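Long-range contacts in dextranase (Pseudarthrobacter oxydans, PDB 6NZS), which catalyses the endohydrolysis of alpha-1,6-glucosidic linkages in dextran, as a glycoside hydrolase of family 49: residues A[36-41]-A[101-106]; A[51-56]-A[86-91]; A[95-100]-A[132-137]; A[112-117]-A[146-151]. All coordinates share one frame; numbering follows the deposited sequence.

Contact 1. Residues A[36-41]-A[101-106]; sequences FYDLQV and SLRTGQ
Asp-38 and Arg-103 meet with their flat ends turned steeply against each other, the carboxylate and guanidinium planes lying 78° apart. The arginine chain bends at chi3 (56°), which carries NE round, and its NH1 then reaches Asp-38 OD2 at 2.7 Å. OD2 lies in the guanidinium plane, at its edge, and offers the syn lone pair, so this salt bridge has good hydrogen-bond geometry on both sides. The other oxygen, OD1, is held by Arg-33, and the carboxylate thus joins two arginines whose like charges come close to each other.

On the other face of the strands, Tyr-37 and Leu-102 form an antiparallel non-hydrogen-bonded pair. Their side chains lie side by side and point the same way, with Leu-102 CD1 3.6 Å from Tyr-37 CE1. The phenol runs on to the backbone O of Asn-184, which takes up its hydroxyl. Where the pairing gives out, Phe-36 and Thr-104 cross at about a right angle, the methyl CG2 of Thr-104 meeting the ring edge at CD1, 3.8 Å away.

Backbone bonds tie Asp-38 to Ser-101 in both directions, and Arg-103 N donates to Phe-36 O at 2.9 Å. Beyond this bond the chain turns: Thr-104 OG1 accepts from Gln-106 N in an ST turn. A water donates to Asp-38 O and also binds Ser-101 OG, which is itself bonded to Thr-132. The chemistry divides by face, apolar packing on the Tyr-37 side and charge on the Asp-38 side, where the shared carboxylate probably eases the repulsion between Arg-33 and Arg-103.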
# COMPACT_ATOMS: atom_id res chain seq x y z
N PHE A 36 15.75 -12.79 9.01
CA PHE A 36 16.80 -12.15 8.24
C PHE A 36 17.37 -10.89 8.86
O PHE A 36 18.51 -10.54 8.53
CB PHE A 36 16.30 -11.86 6.82
CG PHE A 36 15.74 -13.07 6.16
CD1 PHE A 36 16.60 -14.04 5.68
CD2 PHE A 36 14.38 -13.28 6.06
CE1 PHE A 36 16.12 -15.20 5.10
CE2 PHE A 36 13.89 -14.44 5.47
CZ PHE A 36 14.76 -15.39 4.99
N TYR A 37 16.64 -10.22 9.76
CA TYR A 37 17.09 -8.95 10.33
C TYR A 37 16.81 -8.91 11.82
O TYR A 37 15.79 -9.42 12.28
CB TYR A 37 16.36 -7.76 9.67
CG TYR A 37 16.52 -7.79 8.18
CD1 TYR A 37 17.70 -7.34 7.60
CD2 TYR A 37 15.55 -8.34 7.36
CE1 TYR A 37 17.89 -7.39 6.24
CE2 TYR A 37 15.73 -8.41 5.98
CZ TYR A 37 16.91 -7.93 5.43
OH TYR A 37 17.14 -7.99 4.08
N ASP A 38 17.73 -8.28 12.56
CA ASP A 38 17.50 -7.90 13.95
C ASP A 38 17.65 -6.39 14.06
O ASP A 38 18.50 -5.80 13.39
CB ASP A 38 18.51 -8.57 14.88
CG ASP A 38 18.28 -10.06 15.02
OD1 ASP A 38 17.12 -10.46 15.21
OD2 ASP A 38 19.27 -10.83 14.94
N LEU A 39 16.83 -5.78 14.91
CA LEU A 39 16.83 -4.33 15.06
C LEU A 39 16.89 -3.93 16.53
O LEU A 39 16.20 -4.52 17.37
CB LEU A 39 15.57 -3.75 14.41
CG LEU A 39 15.49 -2.23 14.25
CD1 LEU A 39 14.76 -1.87 12.96
CD2 LEU A 39 14.75 -1.63 15.42
N GLN A 40 17.72 -2.93 16.84
CA GLN A 40 17.75 -2.29 18.15
C GLN A 40 17.72 -0.78 17.96
O GLN A 40 18.14 -0.27 16.91
CB GLN A 40 19.00 -2.68 18.95
CG GLN A 40 19.01 -4.12 19.42
CD GLN A 40 20.29 -4.47 20.16
OE1 GLN A 40 21.26 -3.72 20.12
NE2 GLN A 40 20.29 -5.62 20.83
N VAL A 41 17.20 -0.06 18.96
CA VAL A 41 17.01 1.38 18.88
C VAL A 41 17.52 2.03 20.16
O VAL A 41 17.22 1.56 21.26
CB VAL A 41 15.52 1.76 18.69
CG1 VAL A 41 15.38 3.24 18.33
CG2 VAL A 41 14.84 0.89 17.67
N SER A 101 20.92 -5.39 11.81
CA SER A 101 21.88 -6.47 11.60
C SER A 101 21.27 -7.51 10.66
O SER A 101 20.11 -7.90 10.83
CB SER A 101 22.23 -7.14 12.93
OG SER A 101 22.90 -6.22 13.77
N LEU A 102 22.07 -7.94 9.69
CA LEU A 102 21.68 -9.00 8.77
C LEU A 102 22.06 -10.33 9.41
O LEU A 102 23.20 -10.51 9.85
CB LEU A 102 22.43 -8.79 7.45
CG LEU A 102 22.14 -9.72 6.27
CD1 LEU A 102 20.65 -9.73 5.91
CD2 LEU A 102 22.98 -9.30 5.07
N ARG A 103 21.11 -11.26 9.46
CA ARG A 103 21.24 -12.52 10.19
C ARG A 103 21.75 -13.68 9.34
O ARG A 103 21.96 -14.77 9.88
CB ARG A 103 19.88 -12.94 10.77
CG ARG A 103 19.36 -12.07 11.90
CD ARG A 103 18.05 -12.61 12.48
NE ARG A 103 18.14 -14.00 12.95
CZ ARG A 103 18.55 -14.37 14.16
NH1 ARG A 103 18.93 -13.46 15.05
NH2 ARG A 103 18.60 -15.65 14.49
N THR A 104 21.92 -13.48 8.04
CA THR A 104 22.11 -14.59 7.10
C THR A 104 23.52 -15.14 7.07
O THR A 104 23.74 -16.21 6.48
CB THR A 104 21.79 -14.11 5.70
OG1 THR A 104 22.65 -13.00 5.40
CG2 THR A 104 20.33 -13.66 5.59
N GLY A 105 24.49 -14.45 7.66
CA GLY A 105 25.89 -14.76 7.45
C GLY A 105 26.54 -14.00 6.32
O GLY A 105 27.77 -14.04 6.19
N GLN A 106 25.75 -13.30 5.51
CA GLN A 106 26.32 -12.43 4.50
C GLN A 106 26.92 -11.20 5.16
O GLN A 106 26.51 -10.78 6.25
CB GLN A 106 25.23 -11.99 3.52
CG GLN A 106 24.62 -13.13 2.72
CD GLN A 106 23.31 -12.74 2.08
OE1 GLN A 106 22.39 -12.30 2.76
NE2 GLN A 106 23.23 -12.88 0.76
O HOH W 1 20.99 -4.88 15.25

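Contact 2. Residues A[51-56]-A[86-91]; sequences YDAFTY and SWSSFE
Tyr-56 presses its CB onto the indole of Trp-87, and this is the tight half of the contact. The methylene stands 3.4 Å from the centroid of the six-membered ring and only 9° off its normal, a CH-pi contact over the face. The phenol ring follows the indole at a shallow tilt of 24°, but the two are slid so far apart that they barely overlap, with Tyr-56 CD2 3.5 Å from Trp-87 NE1. Phe-54 closes on the phenol as well, its CD2 lying over the centre of one face. The hydroxyl of Tyr-56 bonds to His-15 and Trp-13. Beneath the rings, Tyr-56 and Trp-87 are a hydrogen-bonded antiparallel pair, Tyr-56 N giving to Trp-87 O at 2.8 Å.

Toward Ala-53 the strands part, CA atoms of Ala-53 and Phe-90 being 6.7 Å apart, and smaller groups do the bridging. With OG anti to its backbone N (chi1 -179°), Ser-88 donates to Phe-54 O at 2.9 Å from above the carbonyl plane, while Ala-53 CB touches the same hydroxyl oxygen. A water accepts from Ser-89 N and lies 2.8 Å from Phe-54 O, bridging the strands where they part. Even this looser side is buried, with Leu-39 packing on both Ala-53 and Ser-88. Strand 51-58 is broken by a bulge or short loop, and its antiparallel pairing with strand 84-92 is interrupted here; both strands are part of the Ig-like N-terminal domain, a beta-sandwich fold.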
# COMPACT_ATOMS: atom_id res chain seq x y z
N TYR A 51 17.74 -0.72 22.70
CA TYR A 51 16.66 -1.60 23.10
C TYR A 51 16.19 -2.41 21.89
O TYR A 51 16.09 -1.88 20.78
CB TYR A 51 15.49 -0.79 23.63
CG TYR A 51 15.81 -0.03 24.89
CD1 TYR A 51 15.67 -0.63 26.13
CD2 TYR A 51 16.27 1.28 24.84
CE1 TYR A 51 15.97 0.06 27.30
CE2 TYR A 51 16.57 1.98 26.00
CZ TYR A 51 16.41 1.36 27.22
OH TYR A 51 16.71 2.05 28.38
N ASP A 52 15.90 -3.69 22.12
CA ASP A 52 15.39 -4.54 21.06
C ASP A 52 13.98 -4.13 20.66
O ASP A 52 13.16 -3.77 21.51
CB ASP A 52 15.36 -5.99 21.55
CG ASP A 52 16.73 -6.50 21.90
OD1 ASP A 52 17.52 -6.75 20.96
OD2 ASP A 52 17.02 -6.64 23.10
N ALA A 53 13.71 -4.17 19.36
CA ALA A 53 12.37 -3.97 18.82
C ALA A 53 12.05 -5.15 17.93
O ALA A 53 12.87 -5.51 17.08
CB ALA A 53 12.29 -2.67 18.00
N PHE A 54 10.89 -5.75 18.11
CA PHE A 54 10.56 -6.95 17.36
C PHE A 54 10.52 -6.65 15.86
O PHE A 54 10.05 -5.59 15.44
CB PHE A 54 9.19 -7.46 17.79
CG PHE A 54 8.92 -8.87 17.35
CD1 PHE A 54 9.53 -9.93 18.02
CD2 PHE A 54 8.10 -9.15 16.28
CE1 PHE A 54 9.30 -11.24 17.63
CE2 PHE A 54 7.86 -10.46 15.88
CZ PHE A 54 8.46 -11.51 16.55
N THR A 55 11.00 -7.60 15.06
CA THR A 55 10.84 -7.54 13.61
C THR A 55 9.92 -8.68 13.20
O THR A 55 10.29 -9.85 13.30
CB THR A 55 12.17 -7.59 12.87
OG1 THR A 55 13.03 -6.54 13.34
CG2 THR A 55 11.95 -7.40 11.37
N TYR A 56 8.73 -8.31 12.74
CA TYR A 56 7.74 -9.24 12.20
C TYR A 56 8.16 -9.68 10.80
O TYR A 56 9.02 -9.07 10.16
CB TYR A 56 6.39 -8.53 12.07
CG TYR A 56 5.87 -8.01 13.39
CD1 TYR A 56 5.17 -8.85 14.25
CD2 TYR A 56 6.06 -6.68 13.77
CE1 TYR A 56 4.69 -8.39 15.46
CE2 TYR A 56 5.58 -6.21 14.98
CZ TYR A 56 4.91 -7.07 15.83
OH TYR A 56 4.43 -6.61 17.04
N SER A 86 9.82 -8.29 5.93
CA SER A 86 9.98 -8.09 7.36
C SER A 86 9.73 -6.62 7.68
O SER A 86 9.94 -5.74 6.85
CB SER A 86 11.40 -8.44 7.82
OG SER A 86 11.69 -9.82 7.62
N TRP A 87 9.25 -6.36 8.90
CA TRP A 87 9.05 -4.97 9.30
C TRP A 87 9.12 -4.87 10.82
O TRP A 87 8.73 -5.79 11.54
CB TRP A 87 7.72 -4.39 8.79
CG TRP A 87 6.49 -4.83 9.55
CD1 TRP A 87 5.87 -4.15 10.56
CD2 TRP A 87 5.76 -6.04 9.37
NE1 TRP A 87 4.78 -4.87 11.01
CE2 TRP A 87 4.70 -6.03 10.29
CE3 TRP A 87 5.90 -7.15 8.51
CZ2 TRP A 87 3.78 -7.08 10.39
CZ3 TRP A 87 4.98 -8.18 8.61
CH2 TRP A 87 3.94 -8.15 9.54
N SER A 88 9.63 -3.73 11.28
CA SER A 88 9.74 -3.46 12.71
C SER A 88 9.14 -2.09 12.98
O SER A 88 9.49 -1.12 12.30
CB SER A 88 11.21 -3.46 13.14
OG SER A 88 11.33 -3.21 14.53
N SER A 89 8.23 -2.03 13.95
CA SER A 89 7.66 -0.78 14.43
C SER A 89 8.19 -0.44 15.82
O SER A 89 8.47 -1.32 16.64
CB SER A 89 6.13 -0.88 14.53
OG SER A 89 5.56 -0.89 13.23
N PHE A 90 8.33 0.85 16.07
CA PHE A 90 8.58 1.33 17.42
C PHE A 90 8.02 2.74 17.50
O PHE A 90 7.76 3.37 16.48
CB PHE A 90 10.08 1.27 17.80
CG PHE A 90 10.99 2.07 16.89
CD1 PHE A 90 11.20 3.43 17.11
CD2 PHE A 90 11.65 1.46 15.84
CE1 PHE A 90 12.05 4.16 16.28
CE2 PHE A 90 12.49 2.18 15.01
CZ PHE A 90 12.70 3.53 15.23
N GLU A 91 7.82 3.21 18.73
CA GLU A 91 7.44 4.60 18.96
C GLU A 91 8.65 5.39 19.41
O GLU A 91 9.46 4.91 20.20
CB GLU A 91 6.37 4.71 20.05
CG GLU A 91 5.08 3.99 19.75
CD GLU A 91 4.02 4.29 20.79
OE1 GLU A 91 3.80 3.43 21.67
OE2 GLU A 91 3.44 5.39 20.75
O HOH W 2 7.79 -4.05 15.99

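Contact 3. Residues A[95-100]-A[132-137]; sequences DVWVDV and TVKIKV
Trp-97 is clasped between two lysine chains, Lys-136 over one face of the indole and Lys-134 over the opposite one. Lys-136 CB lies 3.6 Å from the centroid of the six-membered ring in a CH-pi contact, and Lys-134 CD sits above the other face, offset toward the rim.

The charged ends go separate ways. Bends at chi3 and chi4 (-67° and -78°) fold Lys-134 back until NZ meets the syn lone pair of Asp-99 OD1 at 2.7 Å, a salt bridge between side chains that lie alongside one another. Lys-136 NZ reaches Asp-95 OD2 through a water, the direct separation being 4.5 Å; Asp-95 OD1 accepts from Tyr-139 N.

Apolar contacts occupy the other face, where Val-98 CG2 meets Val-137 CG2 at 3.9 Å and Val-100 CG2 crosses Ile-135 CD1 obliquely.

Six backbone hydrogen bonds join three antiparallel pairs, Val-96 with Val-137, Val-98 with Ile-135 and Val-100 with Val-133, in unbroken register.

Strand 96-102 continues the pairing to strand 37-43 and strand 132-137 to strand 125-129. On the apolar face, Val-100, Val-133, Ile-135 and Val-137 pack on strand 144-150, Val-96 and Val-98 on Val-41, and Val-98 also on Leu-39.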
# COMPACT_ATOMS: atom_id res chain seq x y z
N ASP A 95 15.25 12.03 18.25
CA ASP A 95 16.14 11.38 17.29
C ASP A 95 16.72 10.10 17.89
O ASP A 95 17.09 10.06 19.07
CB ASP A 95 17.32 12.29 16.96
CG ASP A 95 16.94 13.51 16.14
OD1 ASP A 95 15.74 13.83 16.01
OD2 ASP A 95 17.86 14.18 15.64
N VAL A 96 16.81 9.05 17.06
CA VAL A 96 17.31 7.75 17.50
C VAL A 96 18.40 7.26 16.55
O VAL A 96 18.47 7.65 15.39
CB VAL A 96 16.21 6.67 17.60
CG1 VAL A 96 15.23 6.99 18.73
CG2 VAL A 96 15.50 6.51 16.26
N TRP A 97 19.24 6.39 17.09
CA TRP A 97 20.11 5.55 16.28
C TRP A 97 19.50 4.15 16.23
O TRP A 97 19.22 3.56 17.28
CB TRP A 97 21.50 5.43 16.91
CG TRP A 97 22.45 6.57 16.62
CD1 TRP A 97 22.93 7.49 17.52
CD2 TRP A 97 23.08 6.88 15.36
NE1 TRP A 97 23.79 8.35 16.89
CE2 TRP A 97 23.90 8.01 15.57
CE3 TRP A 97 23.01 6.32 14.08
CZ2 TRP A 97 24.66 8.58 14.54
CZ3 TRP A 97 23.77 6.90 13.06
CH2 TRP A 97 24.58 8.02 13.30
N VAL A 98 19.29 3.63 15.02
CA VAL A 98 18.73 2.29 14.83
C VAL A 98 19.83 1.39 14.29
O VAL A 98 20.41 1.68 13.23
CB VAL A 98 17.55 2.33 13.86
CG1 VAL A 98 16.98 0.95 13.69
CG2 VAL A 98 16.47 3.28 14.37
N ASP A 99 20.14 0.31 15.00
CA ASP A 99 21.08 -0.71 14.52
C ASP A 99 20.28 -1.77 13.78
O ASP A 99 19.34 -2.34 14.34
CB ASP A 99 21.80 -1.38 15.68
CG ASP A 99 22.66 -0.43 16.48
OD1 ASP A 99 23.52 0.24 15.88
OD2 ASP A 99 22.49 -0.37 17.71
N VAL A 100 20.67 -2.06 12.54
CA VAL A 100 20.06 -3.13 11.76
C VAL A 100 21.14 -4.14 11.43
O VAL A 100 22.17 -3.78 10.84
CB VAL A 100 19.38 -2.63 10.48
CG1 VAL A 100 18.58 -3.77 9.85
CG2 VAL A 100 18.46 -1.46 10.78
N THR A 132 26.37 -5.15 10.42
CA THR A 132 25.52 -4.24 11.17
C THR A 132 25.75 -2.79 10.78
O THR A 132 26.89 -2.30 10.83
CB THR A 132 25.77 -4.39 12.67
OG1 THR A 132 25.51 -5.74 13.08
CG2 THR A 132 24.89 -3.43 13.46
N VAL A 133 24.67 -2.09 10.43
CA VAL A 133 24.70 -0.66 10.14
C VAL A 133 23.89 0.05 11.21
O VAL A 133 22.93 -0.50 11.76
CB VAL A 133 24.12 -0.39 8.73
CG1 VAL A 133 22.63 -0.77 8.66
CG2 VAL A 133 24.33 1.05 8.31
N LYS A 134 24.30 1.28 11.52
CA LYS A 134 23.58 2.17 12.43
C LYS A 134 23.02 3.32 11.60
O LYS A 134 23.76 3.96 10.84
CB LYS A 134 24.51 2.70 13.52
CG LYS A 134 23.82 3.15 14.81
CD LYS A 134 24.82 3.74 15.82
CE LYS A 134 25.77 2.67 16.33
NZ LYS A 134 25.14 1.80 17.37
N ILE A 135 21.72 3.58 11.73
CA ILE A 135 21.02 4.60 10.96
C ILE A 135 20.43 5.62 11.93
O ILE A 135 19.73 5.25 12.88
CB ILE A 135 19.88 3.97 10.13
CG1 ILE A 135 20.43 2.89 9.21
CG2 ILE A 135 19.12 5.04 9.34
CD1 ILE A 135 19.35 1.93 8.73
N LYS A 136 20.69 6.91 11.68
CA LYS A 136 20.13 7.96 12.52
C LYS A 136 18.80 8.39 11.93
O LYS A 136 18.75 8.94 10.83
CB LYS A 136 21.08 9.15 12.63
CG LYS A 136 20.56 10.18 13.63
CD LYS A 136 21.49 11.38 13.70
CE LYS A 136 22.27 11.39 14.99
NZ LYS A 136 22.14 12.72 15.64
N VAL A 137 17.72 8.13 12.66
CA VAL A 137 16.38 8.52 12.23
C VAL A 137 15.98 9.76 13.01
O VAL A 137 15.80 9.68 14.24
CB VAL A 137 15.36 7.38 12.43
CG1 VAL A 137 14.00 7.80 11.91
CG2 VAL A 137 15.83 6.10 11.73
O HOH W 3 20.57 14.55 16.61

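Contact 4. Residues A[112-117]-A[146-151]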
# COMPACT_ATOMS: atom_id res chain seq x y z
N ASP A 112 27.63 2.17 2.67
CA ASP A 112 27.06 2.42 1.35
C ASP A 112 26.37 1.18 0.79
O ASP A 112 25.53 1.30 -0.10
CB ASP A 112 28.14 2.88 0.37
CG ASP A 112 27.55 3.54 -0.86
OD1 ASP A 112 26.75 4.48 -0.71
OD2 ASP A 112 27.89 3.11 -1.99
N GLN A 113 26.72 -0.01 1.29
CA GLN A 113 26.03 -1.23 0.89
C GLN A 113 24.72 -1.44 1.63
O GLN A 113 24.09 -2.49 1.47
CB GLN A 113 26.96 -2.44 1.02
CG GLN A 113 28.06 -2.46 -0.03
CD GLN A 113 28.70 -3.83 -0.19
OE1 GLN A 113 28.77 -4.60 0.76
NE2 GLN A 113 29.15 -4.13 -1.41
N VAL A 114 24.29 -0.48 2.43
CA VAL A 114 22.93 -0.46 2.96
C VAL A 114 22.28 0.81 2.43
O VAL A 114 22.65 1.92 2.84
CB VAL A 114 22.90 -0.49 4.49
CG1 VAL A 114 21.45 -0.44 4.96
CG2 VAL A 114 23.59 -1.73 5.01
N GLN A 115 21.32 0.65 1.53
CA GLN A 115 20.61 1.79 0.97
C GLN A 115 19.26 1.97 1.65
O GLN A 115 18.58 0.99 1.97
CB GLN A 115 20.44 1.62 -0.54
CG GLN A 115 21.78 1.78 -1.26
CD GLN A 115 22.34 3.19 -1.13
OE1 GLN A 115 21.63 4.16 -1.35
NE2 GLN A 115 23.62 3.31 -0.77
N ILE A 116 18.88 3.23 1.87
CA ILE A 116 17.58 3.59 2.42
C ILE A 116 16.69 4.04 1.27
O ILE A 116 17.11 4.85 0.44
CB ILE A 116 17.72 4.71 3.46
CG1 ILE A 116 18.55 4.23 4.66
CG2 ILE A 116 16.34 5.21 3.92
CD1 ILE A 116 19.06 5.34 5.54
N ARG A 117 15.47 3.52 1.22
CA ARG A 117 14.48 4.02 0.28
C ARG A 117 13.22 4.35 1.07
O ARG A 117 12.77 3.52 1.87
CB ARG A 117 14.15 3.00 -0.82
CG ARG A 117 15.31 2.76 -1.80
CD ARG A 117 14.76 2.22 -3.15
NE ARG A 117 15.81 2.07 -4.17
CZ ARG A 117 15.63 1.64 -5.42
NH1 ARG A 117 14.43 1.29 -5.89
NH2 ARG A 117 16.69 1.56 -6.23
N PHE A 146 10.26 3.40 6.06
CA PHE A 146 11.28 3.30 5.03
C PHE A 146 11.83 1.88 4.95
O PHE A 146 11.65 1.07 5.87
CB PHE A 146 12.42 4.32 5.25
CG PHE A 146 13.14 4.19 6.57
CD1 PHE A 146 12.61 4.74 7.72
CD2 PHE A 146 14.36 3.53 6.63
CE1 PHE A 146 13.28 4.61 8.93
CE2 PHE A 146 15.04 3.40 7.82
CZ PHE A 146 14.51 3.95 8.97
N SER A 147 12.52 1.61 3.85
CA SER A 147 13.10 0.31 3.54
C SER A 147 14.61 0.37 3.73
O SER A 147 15.27 1.34 3.33
CB SER A 147 12.79 -0.02 2.08
OG SER A 147 13.47 -1.18 1.67
N VAL A 148 15.16 -0.69 4.35
CA VAL A 148 16.59 -0.84 4.59
C VAL A 148 17.09 -1.98 3.70
O VAL A 148 16.61 -3.12 3.82
CB VAL A 148 16.87 -1.13 6.07
CG1 VAL A 148 18.36 -1.36 6.31
CG2 VAL A 148 16.35 0.02 6.94
N GLU A 149 18.03 -1.68 2.81
CA GLU A 149 18.35 -2.57 1.68
C GLU A 149 19.83 -2.94 1.69
O GLU A 149 20.68 -2.18 1.23
CB GLU A 149 17.92 -1.91 0.37
CG GLU A 149 16.51 -1.32 0.49
CD GLU A 149 15.79 -1.08 -0.83
OE1 GLU A 149 16.41 -1.17 -1.91
OE2 GLU A 149 14.58 -0.81 -0.76
N PHE A 150 20.14 -4.13 2.22
CA PHE A 150 21.51 -4.62 2.22
C PHE A 150 21.84 -5.16 0.83
O PHE A 150 21.10 -6.00 0.29
CB PHE A 150 21.66 -5.75 3.24
CG PHE A 150 21.74 -5.29 4.67
CD1 PHE A 150 20.60 -4.89 5.36
CD2 PHE A 150 22.95 -5.30 5.34
CE1 PHE A 150 20.67 -4.49 6.68
CE2 PHE A 150 23.03 -4.90 6.67
CZ PHE A 150 21.89 -4.49 7.33
N GLU A 151 22.94 -4.69 0.26
CA GLU A 151 23.34 -5.11 -1.09
C GLU A 151 23.34 -6.62 -1.32
O GLU A 151 22.83 -7.05 -2.37
CB GLU A 151 24.68 -4.46 -1.48
CG GLU A 151 24.95 -4.49 -2.97
CD GLU A 151 26.25 -3.79 -3.32
OE1 GLU A 151 26.39 -2.59 -2.98
OE2 GLU A 151 27.13 -4.44 -3.92
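With CG2 anti to its carbonyl carbon and CG1 anti to its backbone N (chi1 179°), Val-114 turns one methyl to each of two partners: CG2 to the face of Phe-150, CG1 to Val-148. The arrangement is an antiparallel strand pair of the Ig-like N-terminal domain, its apolar face directed to the interior. CG2 stands 3.8 Å from the centroid of the Phe-150 ring, 19° off the normal, in a CH-pi contact. Farther along, Ile-116 CG2 rests against Phe-146 CD2 at 3.8 Å, and Phe-146 also meets Phe-123 edge-to-face.

The other face is polar. Arg-117, extended from CG to NE, passes Glu-149 at about a right angle, with the guanidinium and carboxylate planes 30° apart. Their salt bridge is long, NE to OE1 4.0 Å, and OE1 lies well out of the guanidinium plane, so it works by charge alone. Each group has a firmer partner: Arg-117 NH1 gives to Ile-434 O, and Glu-149 OE2 bonds to His-435, both on strand 423-435 of the beta-solenoid. This polar face therefore joins the two domains. Ser-147 OG adds a second bond to OE2, at 2.7 Å, using the anti lone pair and steadying the carboxylate.

Backbone bonds pair Gln-115 with Glu-149 and Arg-117 with Ser-147, and Glu-151 N adds one to Gln-113 O. Packing is tightest where the two valine methyls, Val-114 CG1 and Val-148 CG1, approach to 3.5 Å, closer than usual for carbons.

In the fold
All four contacts belong to the Ig-like N-terminal domain and illustrate how a beta-sandwich is assembled from distant strands. Contacts 1 and 3 share strand 96-102, which lies between 37-43 and 132-137 and is antiparallel to both; their segments alternate in the chain. Contact 2 lies wholly within the chain interval between the segments of contact 1, and strands 37-43 and 51-58 are neighbours. Contact 4 follows contacts 1 and 2 in sequence but interlocks with contact 3, against which Val-114, Ile-116, Phe-146 and Phe-150 pack. Centres of touching contacts lie about 12 to 13 Å apart; contacts 2 and 4, about 17 Å apart, do not touch. Contact 4 is also where this domain meets the beta-solenoid.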